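Local coordinates for interferon alpha/beta receptor 1 (PDB 3WCY), which pairs with IFNAR2 to form the receptor for type I interferons, whose binding activates the JAK-STAT signalling cascade, at residues 140-145 against 173-178; 117-122 against 158-163; 109-114 against 193-198; 135-140 against 178-183. All blocks are in the same frame, centred on the assembly; numbering follows the deposited sequence.

Overall arrangement
All four contacts lie in the second fibronectin type III domain of the extracellular part. Interaction 1 pairs the two central strands of the four-stranded sheet, and interaction 2 pairs two strands of the three-stranded sheet facing it. Their centres are about 11 Å apart, with Val176, Leu174 and Ile141 packing on Val118, Ile163 and Ile120 between the sheets. Interaction 3 joins edge strands of the two sheets, its centre about 13 Å from those of interactions 1 and 2, and the Cys173-Cys194 disulfide ties it to interaction 1. Interaction 4 continues the strand pair of interaction 1 into the loops, sharing Thr140 and Ala178; its centre is about 26 Å from that of interaction 3, and another protein chain approaches there.

Interaction 1: residues 140-145 against 173-178; sequences TIRIWQ and CLEVKA
Two neighbouring strands of a fibronectin type III sandwich, those usually lettered C and F, pair antiparallel here, with Thr140 to Trp144 set against Lys177 to Cys173. Thr140 with Lys177, Arg142 with Glu175 and Trp144 with Cys173 are the hydrogen-bonded pairs. Cys173 N donates to Trp144 O at 2.7 Å and meets that oxygen nearly along the C=O axis; Trp144 N returns a weak bond to Cys173 O.

The indole of Trp144 folds back over this end. Its CG stands between the backbone N and the carbonyl carbon (chi1 65°), and the ring lies over the Cys173 backbone, with Cys173 O 3.4 Å from one face and offset toward the rim. Trp144 CE2 touches Cys173 CB at 3.6 Å, and Cys173 SG lies oblique to the five-membered ring. That sulfur is bonded to Cys194, and Lys151 makes a cation-pi contact with the indole.

On the same face Arg142 and Glu175 run side by side, their guanidinium and carboxylate planes 42° apart, and form a long salt bridge of 3.8 Å from Arg142 NH1 to Glu175 OE1. Thr140 OG1 lies beside Lys177 CB.

The other face is apolar. Leu174 CD1 reaches Ile143 CB and Ile141 CG2, both at 3.6 Å, while Ile141 CG2 also meets Val176 CG2 at 3.8 Å. Val118 and Ile120 of the facing sheet pack on this side. One face mixed polar and aromatic and disulfide-linked, the other turned into the core, this is the central strand pair of a fibronectin type III beta sandwich.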
loop_
_atom_site.group_PDB
_atom_site.type_symbol
_atom_site.label_atom_id
_atom_site.label_comp_id
_atom_site.label_asym_id
_atom_site.label_seq_id
_atom_site.Cartn_x
_atom_site.Cartn_y
_atom_site.Cartn_z
ATOM N N THR A 140 2.119 -14.481 3.027
ATOM C CA THR A 140 2.796 -14.886 4.262
ATOM C C THR A 140 3.816 -15.964 3.877
ATOM O O THR A 140 3.439 -16.988 3.297
ATOM C CB THR A 140 1.793 -15.389 5.328
ATOM O OG1 THR A 140 1.230 -16.632 4.904
ATOM C CG2 THR A 140 0.685 -14.393 5.637
ATOM N N ILE A 141 5.098 -15.720 4.169
ATOM C CA ILE A 141 6.187 -16.638 3.836
ATOM C C ILE A 141 6.671 -17.370 5.080
ATOM O O ILE A 141 6.841 -16.754 6.134
ATOM C CB ILE A 141 7.390 -15.939 3.120
ATOM C CG1 ILE A 141 7.055 -14.586 2.414
ATOM C CG2 ILE A 141 8.192 -16.912 2.255
ATOM C CD1 ILE A 141 6.228 -14.634 1.133
ATOM N N ARG A 142 6.934 -18.684 4.928
ATOM C CA ARG A 142 7.472 -19.566 5.961
ATOM C C ARG A 142 8.809 -20.118 5.472
ATOM O O ARG A 142 8.875 -20.714 4.399
ATOM C CB ARG A 142 6.507 -20.714 6.258
ATOM C CG ARG A 142 5.425 -20.388 7.273
ATOM C CD ARG A 142 4.633 -21.645 7.570
ATOM N NE ARG A 142 3.488 -21.403 8.445
ATOM C CZ ARG A 142 2.439 -22.215 8.547
ATOM N NH1 ARG A 142 2.375 -23.324 7.818
ATOM N NH2 ARG A 142 1.440 -21.918 9.370
ATOM N N ILE A 143 9.872 -19.895 6.254
ATOM C CA ILE A 143 11.234 -20.345 5.960
ATOM C C ILE A 143 11.840 -21.098 7.161
ATOM O O ILE A 143 11.622 -20.726 8.318
ATOM C CB ILE A 143 12.129 -19.173 5.427
ATOM C CG1 ILE A 143 13.463 -19.671 4.816
ATOM C CG2 ILE A 143 12.328 -18.049 6.463
ATOM C CD1 ILE A 143 14.274 -18.643 3.966
ATOM N N TRP A 144 12.579 -22.171 6.865
ATOM C CA TRP A 144 13.283 -23.018 7.830
ATOM C C TRP A 144 14.388 -23.761 7.087
ATOM O O TRP A 144 14.302 -23.886 5.866
ATOM C CB TRP A 144 12.315 -24.038 8.466
ATOM C CG TRP A 144 11.753 -25.036 7.494
ATOM C CD1 TRP A 144 12.275 -26.256 7.178
ATOM C CD2 TRP A 144 10.598 -24.865 6.664
ATOM N NE1 TRP A 144 11.519 -26.856 6.199
ATOM C CE2 TRP A 144 10.464 -26.038 5.887
ATOM C CE3 TRP A 144 9.653 -23.837 6.506
ATOM C CZ2 TRP A 144 9.415 -26.216 4.978
ATOM C CZ3 TRP A 144 8.609 -24.021 5.612
ATOM C CH2 TRP A 144 8.506 -25.190 4.848
ATOM N N GLN A 145 15.392 -24.292 7.807
ATOM C CA GLN A 145 16.433 -25.092 7.167
ATOM C C GLN A 145 15.656 -26.373 6.852
ATOM O O GLN A 145 14.550 -26.555 7.369
ATOM C CB GLN A 145 17.800 -24.994 7.876
ATOM C CG GLN A 145 17.790 -25.259 9.378
ATOM C CD GLN A 145 19.168 -25.537 9.922
ATOM O OE1 GLN A 145 20.086 -24.709 9.831
ATOM N NE2 GLN A 145 19.332 -26.704 10.534
ATOM N N CYS A 173 14.001 -24.270 3.198
ATOM C CA CYS A 173 12.779 -24.606 2.466
ATOM C C CYS A 173 11.691 -23.564 2.715
ATOM O O CYS A 173 11.612 -23.009 3.815
ATOM C CB CYS A 173 12.315 -26.026 2.772
ATOM S SG CYS A 173 13.539 -27.301 2.358
ATOM N N LEU A 174 10.912 -23.237 1.656
ATOM C CA LEU A 174 9.903 -22.172 1.641
ATOM C C LEU A 174 8.461 -22.615 1.382
ATOM O O LEU A 174 8.221 -23.619 0.708
ATOM C CB LEU A 174 10.291 -21.109 0.591
ATOM C CG LEU A 174 11.379 -20.063 0.910
ATOM C CD1 LEU A 174 10.990 -19.160 2.024
ATOM C CD2 LEU A 174 12.782 -20.655 1.042
ATOM N N GLU A 175 7.507 -21.803 1.883
ATOM C CA GLU A 175 6.061 -21.982 1.752
ATOM C C GLU A 175 5.377 -20.599 1.736
ATOM O O GLU A 175 5.520 -19.829 2.690
ATOM C CB GLU A 175 5.523 -22.855 2.899
ATOM C CG GLU A 175 4.748 -24.073 2.419
ATOM C CD GLU A 175 4.055 -24.916 3.479
ATOM O OE1 GLU A 175 4.119 -24.554 4.677
ATOM O OE2 GLU A 175 3.429 -25.935 3.101
ATOM N N VAL A 176 4.673 -20.272 0.631
ATOM C CA VAL A 176 3.998 -18.979 0.442
ATOM C C VAL A 176 2.486 -19.160 0.356
ATOM O O VAL A 176 1.995 -19.937 -0.465
ATOM C CB VAL A 176 4.555 -18.184 -0.776
ATOM C CG1 VAL A 176 3.870 -16.829 -0.929
ATOM C CG2 VAL A 176 6.066 -18.006 -0.682
ATOM N N LYS A 177 1.762 -18.413 1.193
ATOM C CA LYS A 177 0.307 -18.395 1.284
ATOM C C LYS A 177 -0.229 -17.069 0.707
ATOM O O LYS A 177 0.287 -15.991 1.042
ATOM C CB LYS A 177 -0.102 -18.540 2.765
ATOM C CG LYS A 177 -1.591 -18.687 3.044
ATOM C CD LYS A 177 -1.847 -18.757 4.548
ATOM C CE LYS A 177 -3.143 -19.450 4.925
ATOM N NZ LYS A 177 -3.053 -20.933 4.813
ATOM N N ALA A 178 -1.260 -17.149 -0.155
ATOM C CA ALA A 178 -1.906 -15.957 -0.703
ATOM C C ALA A 178 -3.139 -15.681 0.132
ATOM O O ALA A 178 -3.974 -16.570 0.327
ATOM C CB ALA A 178 -2.292 -16.170 -2.157
#

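Interaction 2: residues 117-122 against 158-163; sequences LVHISP and YYVEKI
Tyr159 meets Ile120 and Pro122 where strand 116-121 ends and strand 160-163 begins. Its CB lies 3.6 Å from Ile120 O. The first torsion (chi1 -72°) sets CG beside the backbone N of Tyr159, anti to its carbonyl carbon. Next, CD1 comes to 3.3 Å from the same Ile120 O, which sits at the ring edge and in its plane. CE1 touches Pro122 CD at 3.5 Å, the two side chains crossing at about a right angle, and also meets the hydroxyl of Tyr139, whose ring packs edge-to-face with the outer part of this one. An alanine here would probably leave Pro122 CD without the ring carbon against it, rob the Tyr139 ring of its edge-to-face partner and open a gap beside both.

The backbone continues the pairing. Ile120 N bonds to Tyr159 O at 2.8 Å. Val118 and Glu161 exchange two bonds, and the one from Val118 N (3.2 Å to Glu161 O) comes from above the carbonyl plane, 48° out of it.

His119 and Val160 lie side by side on one face, with His119 ND1 3.3 Å from Val160 CG2; His119 NE2 is hydrogen-bonded to Glu110 OE1. On the other face Val118 CG2 meets Ile163 CD1 at 3.7 Å.

Strand 116-121 is the middle one of its sheet, between 106-111 and 160-163. Val118, Ile120 and Ile163 face strands 138-145 and 171-179 across the sandwich core.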
loop_
_atom_site.group_PDB
_atom_site.type_symbol
_atom_site.label_atom_id
_atom_site.label_comp_id
_atom_site.label_asym_id
_atom_site.label_seq_id
_atom_site.Cartn_x
_atom_site.Cartn_y
_atom_site.Cartn_z
ATOM N N LEU A 117 15.575 -14.581 -2.369
ATOM C CA LEU A 117 14.570 -13.793 -3.077
ATOM C C LEU A 117 13.389 -14.708 -3.417
ATOM O O LEU A 117 13.572 -15.725 -4.092
ATOM C CB LEU A 117 15.166 -13.187 -4.362
ATOM C CG LEU A 117 16.266 -12.144 -4.182
ATOM C CD1 LEU A 117 17.616 -12.708 -4.574
ATOM C CD2 LEU A 117 15.964 -10.893 -4.985
ATOM N N VAL A 118 12.192 -14.374 -2.904
ATOM C CA VAL A 118 10.960 -15.131 -3.143
ATOM C C VAL A 118 10.095 -14.358 -4.147
ATOM O O VAL A 118 9.494 -13.336 -3.798
ATOM C CB VAL A 118 10.201 -15.479 -1.835
ATOM C CG1 VAL A 118 8.897 -16.204 -2.134
ATOM C CG2 VAL A 118 11.066 -16.318 -0.905
ATOM N N HIS A 119 10.087 -14.830 -5.405
ATOM C CA HIS A 119 9.332 -14.228 -6.497
ATOM C C HIS A 119 7.929 -14.822 -6.502
ATOM O O HIS A 119 7.730 -15.974 -6.905
ATOM C CB HIS A 119 10.054 -14.420 -7.839
ATOM C CG HIS A 119 11.469 -13.923 -7.832
ATOM N ND1 HIS A 119 11.776 -12.616 -8.157
ATOM C CD2 HIS A 119 12.615 -14.575 -7.522
ATOM C CE1 HIS A 119 13.089 -12.512 -8.025
ATOM N NE2 HIS A 119 13.639 -13.666 -7.657
ATOM N N ILE A 120 6.967 -14.052 -5.974
ATOM C CA ILE A 120 5.575 -14.469 -5.872
ATOM C C ILE A 120 4.776 -13.981 -7.077
ATOM O O ILE A 120 4.799 -12.794 -7.414
ATOM C CB ILE A 120 4.914 -14.016 -4.533
ATOM C CG1 ILE A 120 5.824 -14.246 -3.319
ATOM C CG2 ILE A 120 3.554 -14.679 -4.327
ATOM C CD1 ILE A 120 5.762 -13.162 -2.301
ATOM N N SER A 121 4.062 -14.907 -7.711
ATOM C CA SER A 121 3.141 -14.622 -8.800
ATOM C C SER A 121 1.730 -14.812 -8.198
ATOM O O SER A 121 1.501 -15.824 -7.523
ATOM C CB SER A 121 3.375 -15.568 -9.969
ATOM O OG SER A 121 3.078 -14.923 -11.195
ATOM N N PRO A 122 0.802 -13.830 -8.349
ATOM C CA PRO A 122 -0.533 -13.973 -7.741
ATOM C C PRO A 122 -1.384 -15.088 -8.364
ATOM O O PRO A 122 -1.107 -15.466 -9.507
ATOM C CB PRO A 122 -1.162 -12.597 -7.967
ATOM C CG PRO A 122 -0.493 -12.073 -9.176
ATOM C CD PRO A 122 0.915 -12.563 -9.100
ATOM N N TYR A 158 4.673 -7.248 -1.186
ATOM C CA TYR A 158 5.641 -7.166 -2.275
ATOM C C TYR A 158 5.719 -8.486 -3.035
ATOM O O TYR A 158 5.776 -9.549 -2.415
ATOM C CB TYR A 158 7.026 -6.734 -1.735
ATOM C CG TYR A 158 7.003 -5.458 -0.904
ATOM C CD1 TYR A 158 6.675 -5.488 0.450
ATOM C CD2 TYR A 158 7.336 -4.228 -1.467
ATOM C CE1 TYR A 158 6.645 -4.321 1.216
ATOM C CE2 TYR A 158 7.335 -3.060 -0.705
ATOM C CZ TYR A 158 6.991 -3.111 0.637
ATOM O OH TYR A 158 6.978 -1.964 1.398
ATOM N N TYR A 159 5.707 -8.412 -4.382
ATOM C CA TYR A 159 5.750 -9.573 -5.279
ATOM C C TYR A 159 7.127 -10.232 -5.380
ATOM O O TYR A 159 7.281 -11.277 -6.018
ATOM C CB TYR A 159 5.106 -9.257 -6.638
ATOM C CG TYR A 159 3.600 -9.137 -6.543
ATOM C CD1 TYR A 159 2.777 -10.232 -6.784
ATOM C CD2 TYR A 159 3.000 -7.941 -6.161
ATOM C CE1 TYR A 159 1.390 -10.131 -6.675
ATOM C CE2 TYR A 159 1.614 -7.829 -6.051
ATOM C CZ TYR A 159 0.812 -8.924 -6.312
ATOM O OH TYR A 159 -0.553 -8.803 -6.200
ATOM N N VAL A 160 8.120 -9.615 -4.723
ATOM C CA VAL A 160 9.488 -10.096 -4.548
ATOM C C VAL A 160 9.846 -9.714 -3.111
ATOM O O VAL A 160 9.922 -8.523 -2.792
ATOM C CB VAL A 160 10.516 -9.548 -5.573
ATOM C CG1 VAL A 160 11.928 -10.021 -5.235
ATOM C CG2 VAL A 160 10.153 -9.945 -7.000
ATOM N N GLU A 161 9.990 -10.709 -2.231
ATOM C CA GLU A 161 10.344 -10.433 -0.846
ATOM C C GLU A 161 11.693 -11.057 -0.544
ATOM O O GLU A 161 11.819 -12.281 -0.538
ATOM C CB GLU A 161 9.237 -10.884 0.135
ATOM C CG GLU A 161 9.515 -10.595 1.610
ATOM C CD GLU A 161 9.704 -9.145 2.028
ATOM O OE1 GLU A 161 8.767 -8.335 1.842
ATOM O OE2 GLU A 161 10.783 -8.829 2.579
ATOM N N LYS A 162 12.712 -10.210 -0.352
ATOM C CA LYS A 162 14.060 -10.667 -0.043
ATOM C C LYS A 162 14.161 -10.987 1.449
ATOM O O LYS A 162 13.964 -10.099 2.286
ATOM C CB LYS A 162 15.111 -9.631 -0.481
ATOM C CG LYS A 162 16.559 -10.119 -0.364
ATOM C CD LYS A 162 17.573 -9.131 -0.960
ATOM C CE LYS A 162 17.953 -7.990 -0.035
ATOM N NZ LYS A 162 18.731 -8.452 1.149
ATOM N N ILE A 163 14.428 -12.274 1.773
ATOM C CA ILE A 163 14.592 -12.749 3.149
ATOM C C ILE A 163 16.076 -12.608 3.513
ATOM O O ILE A 163 16.907 -13.312 2.935
ATOM C CB ILE A 163 14.029 -14.176 3.360
ATOM C CG1 ILE A 163 12.532 -14.226 2.995
ATOM C CG2 ILE A 163 14.263 -14.637 4.805
ATOM C CD1 ILE A 163 12.007 -15.587 2.617
#

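Interaction 3: residues 109-114 against 193-198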
loop_
_atom_site.group_PDB
_atom_site.type_symbol
_atom_site.label_atom_id
_atom_site.label_comp_id
_atom_site.label_asym_id
_atom_site.label_seq_id
_atom_site.Cartn_x
_atom_site.Cartn_y
_atom_site.Cartn_z
ATOM N N LEU A 109 12.276 -19.394 -6.423
ATOM C CA LEU A 109 13.343 -18.995 -5.500
ATOM C C LEU A 109 14.647 -18.637 -6.210
ATOM O O LEU A 109 14.997 -19.244 -7.225
ATOM C CB LEU A 109 13.599 -20.092 -4.449
ATOM C CG LEU A 109 12.385 -20.592 -3.665
ATOM C CD1 LEU A 109 12.664 -21.903 -3.042
ATOM C CD2 LEU A 109 11.965 -19.604 -2.616
ATOM N N GLU A 110 15.362 -17.653 -5.656
ATOM C CA GLU A 110 16.647 -17.153 -6.136
ATOM C C GLU A 110 17.498 -16.909 -4.883
ATOM O O GLU A 110 17.018 -16.258 -3.953
ATOM C CB GLU A 110 16.422 -15.852 -6.920
ATOM C CG GLU A 110 17.564 -15.469 -7.846
ATOM C CD GLU A 110 17.742 -13.988 -8.136
ATOM O OE1 GLU A 110 16.803 -13.199 -7.876
ATOM O OE2 GLU A 110 18.829 -13.618 -8.638
ATOM N N ALA A 111 18.720 -17.468 -4.814
ATOM C CA ALA A 111 19.553 -17.300 -3.613
ATOM C C ALA A 111 20.827 -16.485 -3.810
ATOM O O ALA A 111 21.348 -16.397 -4.923
ATOM C CB ALA A 111 19.884 -18.645 -2.993
ATOM N N GLU A 112 21.322 -15.892 -2.706
ATOM C CA GLU A 112 22.531 -15.069 -2.647
ATOM C C GLU A 112 23.373 -15.596 -1.449
ATOM O O GLU A 112 23.241 -16.772 -1.109
ATOM C CB GLU A 112 22.154 -13.587 -2.415
ATOM C CG GLU A 112 21.256 -12.991 -3.495
ATOM C CD GLU A 112 20.971 -11.501 -3.417
ATOM O OE1 GLU A 112 20.691 -11.000 -2.304
ATOM O OE2 GLU A 112 20.971 -10.845 -4.484
ATOM N N ASP A 113 24.253 -14.767 -0.839
ATOM C CA ASP A 113 25.140 -15.217 0.243
ATOM C C ASP A 113 24.322 -15.358 1.526
ATOM O O ASP A 113 24.188 -16.460 2.060
ATOM C CB ASP A 113 26.281 -14.210 0.517
ATOM C CG ASP A 113 27.097 -13.758 -0.669
ATOM O OD1 ASP A 113 27.683 -14.625 -1.353
ATOM O OD2 ASP A 113 27.239 -12.530 -0.853
ATOM N N LYS A 114 23.782 -14.218 2.014
ATOM C CA LYS A 114 23.017 -14.086 3.256
ATOM C C LYS A 114 21.520 -13.819 3.003
ATOM O O LYS A 114 20.805 -13.401 3.922
ATOM C CB LYS A 114 23.631 -12.962 4.132
ATOM C CG LYS A 114 25.127 -13.123 4.437
ATOM C CD LYS A 114 25.751 -11.815 4.931
ATOM C CE LYS A 114 27.245 -11.919 5.161
ATOM N NZ LYS A 114 28.017 -11.963 3.889
ATOM N N GLN A 193 9.247 -25.660 -1.475
ATOM C CA GLN A 193 10.361 -25.420 -2.383
ATOM C C GLN A 193 11.602 -25.097 -1.588
ATOM O O GLN A 193 11.574 -24.201 -0.739
ATOM C CB GLN A 193 10.040 -24.288 -3.349
ATOM C CG GLN A 193 9.473 -24.775 -4.654
ATOM C CD GLN A 193 9.194 -23.607 -5.548
ATOM O OE1 GLN A 193 10.106 -23.045 -6.162
ATOM N NE2 GLN A 193 7.926 -23.206 -5.620
ATOM N N CYS A 194 12.686 -25.843 -1.854
ATOM C CA CYS A 194 13.960 -25.686 -1.168
ATOM C C CYS A 194 15.022 -25.101 -2.089
ATOM O O CYS A 194 14.989 -25.313 -3.302
ATOM C CB CYS A 194 14.415 -27.008 -0.554
ATOM S SG CYS A 194 13.147 -27.851 0.437
ATOM N N ILE A 195 15.961 -24.354 -1.498
ATOM C CA ILE A 195 17.083 -23.699 -2.175
ATOM C C ILE A 195 18.275 -23.576 -1.205
ATOM O O ILE A 195 18.077 -23.479 0.010
ATOM C CB ILE A 195 16.659 -22.327 -2.790
ATOM C CG1 ILE A 195 17.785 -21.694 -3.653
ATOM C CG2 ILE A 195 16.130 -21.359 -1.716
ATOM C CD1 ILE A 195 17.366 -20.639 -4.627
ATOM N N SER A 196 19.506 -23.585 -1.743
ATOM C CA SER A 196 20.703 -23.425 -0.934
ATOM C C SER A 196 21.373 -22.077 -1.209
ATOM O O SER A 196 21.391 -21.617 -2.356
ATOM C CB SER A 196 21.673 -24.578 -1.168
ATOM O OG SER A 196 22.368 -24.888 0.029
ATOM N N THR A 197 21.901 -21.439 -0.144
ATOM C CA THR A 197 22.616 -20.158 -0.213
ATOM C C THR A 197 24.056 -20.369 -0.720
ATOM O O THR A 197 24.613 -21.453 -0.534
ATOM C CB THR A 197 22.580 -19.435 1.149
ATOM O OG1 THR A 197 22.896 -20.355 2.193
ATOM C CG2 THR A 197 21.233 -18.787 1.435
ATOM N N THR A 198 24.644 -19.352 -1.383
ATOM C CA THR A 198 26.021 -19.401 -1.915
ATOM C C THR A 198 27.032 -18.997 -0.822
ATOM O O THR A 198 26.613 -18.482 0.218
ATOM C CB THR A 198 26.162 -18.484 -3.147
ATOM O OG1 THR A 198 25.764 -17.155 -2.810
ATOM C CG2 THR A 198 25.390 -18.979 -4.355
#
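Leu109 and Ala111 pack on Ile195 where the two sheets of the fibronectin type III sandwich meet along one side. Strands 106-111 and 193-196 are edge strands of different sheets; the directions of their short touching parts differ by 15° and the axes come no nearer than 7.2 Å, a spacing filled by side chains.

The apolar contacts fall between the strands, centred on Ile195. Its CG1 is anti to the backbone N (chi1 -173°), beside Ala111 CB, and Ile195 CD1 reaches that CB at 3.6 Å. Ile195 CG2 meets Leu109 CD1 at 3.8 Å. That same Leu109 CD1 also touches Gln193 CB at 3.6 Å. Val118 and Leu174 also touch Leu109, which links this edge to the core.

Backbone hydrogen bonding appears only beyond the strands: Thr198 N binds Glu112 O at 2.9 Å, the N-H approaching from above the carbonyl plane, 40° out of it. Two other carbonyl oxygens touch carbon: Ser196 O lies 3.4 Å from Ala111 CB, and Asp113 O 3.5 Å from Thr197 CB.

Among the polar side chains, Gln193 NE2 is bound to Val107 O, and Thr197 OG1 lies within hydrogen-bonding reach of both Leu167 O and Thr170 O, which must share its one proton. Cys194 turns away from residues 109-114 toward its disulfide with Cys173. At the far end the side chains of Asp113 and Thr198 cross obliquely, and Asp113 OD1 stands 3.5 Å from Thr198 OG1, at best a weak hydrogen bond.

Interaction 4: residues 135-140 against 178-183; sequences PSFSYT and AIHPSL
Phe137 points the edge of its ring at the face of His180, a T-shaped pair with centroids 5.6 Å apart and planes at 76°. Leu183 CB sits over the centre of one face of the imidazole, 3.4 Å above its plane, and Ser136 CB comes obliquely to His180 CE1 at 3.5 Å. At the edge of the Phe137 ring, near its plane, lies Ile179 O. The third flat group, Tyr139, leans obliquely on Ala178, its CE1 3.7 Å from Ala178 CB, and also touches Pro122. A serine in place of Tyr139 would probably leave Ala178 CB and Pro122 without the ring that touches both, and the Tyr159 ring without its edge-to-face partner.

Two backbone bonds hold the segments together. Ser138 N to Ile179 O is 2.8 Å long and in the carbonyl plane; Ile179 N to Ser138 O has the same length, with its donor tilted 27° from that plane. Beyond this pair the segments turn apart, and Pro181 CD rests 3.3 Å from Ser136 O. On the face opposite Tyr139, Ile179 packs CG1 beside Ser138 CB and ends with CD1 4.0 Å from Thr140 CG2, those two side chains crossing at about a right angle.

Another protein chain reaches these loops of the fibronectin type III domain, hydrogen-bonding to Ser182 OG and packing on Pro181 and Leu183, consistent with a part in ligand binding. Behind them strands 138-145 and 171-179 run on as neighbours in the four-stranded sheet, with 152-156 along the outer side of 138-145.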
loop_
_atom_site.group_PDB
_atom_site.type_symbol
_atom_site.label_atom_id
_atom_site.label_comp_id
_atom_site.label_asym_id
_atom_site.label_seq_id
_atom_site.Cartn_x
_atom_site.Cartn_y
_atom_site.Cartn_z
ATOM N N PRO A 135 -4.382 -6.097 -6.119
ATOM C CA PRO A 135 -3.833 -5.197 -5.088
ATOM C C PRO A 135 -4.272 -5.546 -3.670
ATOM O O PRO A 135 -3.556 -5.244 -2.713
ATOM C CB PRO A 135 -4.333 -3.815 -5.518
ATOM C CG PRO A 135 -4.881 -3.990 -6.911
ATOM C CD PRO A 135 -5.367 -5.380 -6.958
ATOM N N SER A 136 -5.434 -6.207 -3.540
ATOM C CA SER A 136 -5.979 -6.604 -2.245
ATOM C C SER A 136 -5.146 -7.697 -1.581
ATOM O O SER A 136 -4.915 -7.612 -0.374
ATOM C CB SER A 136 -7.441 -7.026 -2.371
ATOM O OG SER A 136 -8.292 -5.912 -2.597
ATOM N N PHE A 137 -4.659 -8.686 -2.373
ATOM C CA PHE A 137 -3.850 -9.819 -1.909
ATOM C C PHE A 137 -2.615 -9.444 -1.098
ATOM O O PHE A 137 -1.903 -8.495 -1.419
ATOM C CB PHE A 137 -3.403 -10.719 -3.073
ATOM C CG PHE A 137 -4.461 -11.396 -3.911
ATOM C CD1 PHE A 137 -5.551 -12.021 -3.317
ATOM C CD2 PHE A 137 -4.312 -11.505 -5.286
ATOM C CE1 PHE A 137 -6.516 -12.667 -4.094
ATOM C CE2 PHE A 137 -5.265 -12.172 -6.058
ATOM C CZ PHE A 137 -6.357 -12.752 -5.456
ATOM N N SER A 138 -2.362 -10.233 -0.060
ATOM C CA SER A 138 -1.199 -10.149 0.818
ATOM C C SER A 138 -0.614 -11.554 0.823
ATOM O O SER A 138 -1.296 -12.492 0.407
ATOM C CB SER A 138 -1.610 -9.740 2.231
ATOM O OG SER A 138 -0.494 -9.704 3.108
ATOM N N TYR A 139 0.650 -11.698 1.242
ATOM C CA TYR A 139 1.327 -12.999 1.276
ATOM C C TYR A 139 2.050 -13.218 2.594
ATOM O O TYR A 139 2.485 -12.256 3.233
ATOM C CB TYR A 139 2.275 -13.181 0.064
ATOM C CG TYR A 139 1.598 -12.902 -1.262
ATOM C CD1 TYR A 139 0.839 -13.880 -1.900
ATOM C CD2 TYR A 139 1.655 -11.635 -1.846
ATOM C CE1 TYR A 139 0.177 -13.616 -3.099
ATOM C CE2 TYR A 139 0.992 -11.358 -3.041
ATOM C CZ TYR A 139 0.253 -12.352 -3.663
ATOM O OH TYR A 139 -0.413 -12.090 -4.833
ATOM N N THR A 140 2.119 -14.481 3.027
ATOM C CA THR A 140 2.796 -14.886 4.262
ATOM C C THR A 140 3.816 -15.964 3.877
ATOM O O THR A 140 3.439 -16.988 3.297
ATOM C CB THR A 140 1.793 -15.389 5.328
ATOM O OG1 THR A 140 1.230 -16.632 4.904
ATOM C CG2 THR A 140 0.685 -14.393 5.637
ATOM N N ALA A 178 -1.260 -17.149 -0.155
ATOM C CA ALA A 178 -1.906 -15.957 -0.703
ATOM C C ALA A 178 -3.139 -15.681 0.132
ATOM O O ALA A 178 -3.974 -16.570 0.327
ATOM C CB ALA A 178 -2.292 -16.170 -2.157
ATOM N N ILE A 179 -3.234 -14.477 0.684
ATOM C CA ILE A 179 -4.393 -14.119 1.503
ATOM C C ILE A 179 -5.136 -12.902 0.977
ATOM O O ILE A 179 -4.499 -11.985 0.464
ATOM C CB ILE A 179 -4.088 -14.057 3.027
ATOM C CG1 ILE A 179 -2.829 -13.214 3.345
ATOM C CG2 ILE A 179 -3.981 -15.473 3.611
ATOM C CD1 ILE A 179 -2.768 -12.648 4.783
ATOM N N HIS A 180 -6.487 -12.924 1.056
ATOM C CA HIS A 180 -7.376 -11.811 0.687
ATOM C C HIS A 180 -7.841 -11.218 2.041
ATOM O O HIS A 180 -8.831 -11.699 2.605
ATOM C CB HIS A 180 -8.580 -12.303 -0.157
ATOM C CG HIS A 180 -9.257 -11.240 -0.982
ATOM N ND1 HIS A 180 -9.289 -9.904 -0.583
ATOM C CD2 HIS A 180 -9.927 -11.356 -2.153
ATOM C CE1 HIS A 180 -9.962 -9.262 -1.526
ATOM N NE2 HIS A 180 -10.367 -10.089 -2.490
ATOM N N PRO A 181 -7.100 -10.237 2.623
ATOM C CA PRO A 181 -7.457 -9.742 3.966
ATOM C C PRO A 181 -8.797 -9.033 4.134
ATOM O O PRO A 181 -9.210 -8.810 5.274
ATOM C CB PRO A 181 -6.273 -8.841 4.342
ATOM C CG PRO A 181 -5.696 -8.414 3.050
ATOM C CD PRO A 181 -5.868 -9.586 2.131
ATOM N N SER A 182 -9.477 -8.685 3.024
ATOM C CA SER A 182 -10.763 -7.988 3.077
ATOM C C SER A 182 -11.966 -8.863 2.710
ATOM O O SER A 182 -13.021 -8.727 3.332
ATOM C CB SER A 182 -10.725 -6.721 2.228
ATOM O OG SER A 182 -9.718 -5.831 2.687
ATOM N N LEU A 183 -11.812 -9.758 1.720
ATOM C CA LEU A 183 -12.896 -10.632 1.268
ATOM C C LEU A 183 -12.922 -11.997 1.968
ATOM O O LEU A 183 -13.315 -12.992 1.348
ATOM C CB LEU A 183 -12.877 -10.780 -0.261
ATOM C CG LEU A 183 -14.219 -11.040 -0.937
ATOM C CD1 LEU A 183 -14.765 -9.784 -1.560
ATOM C CD2 LEU A 183 -14.093 -12.120 -1.985
#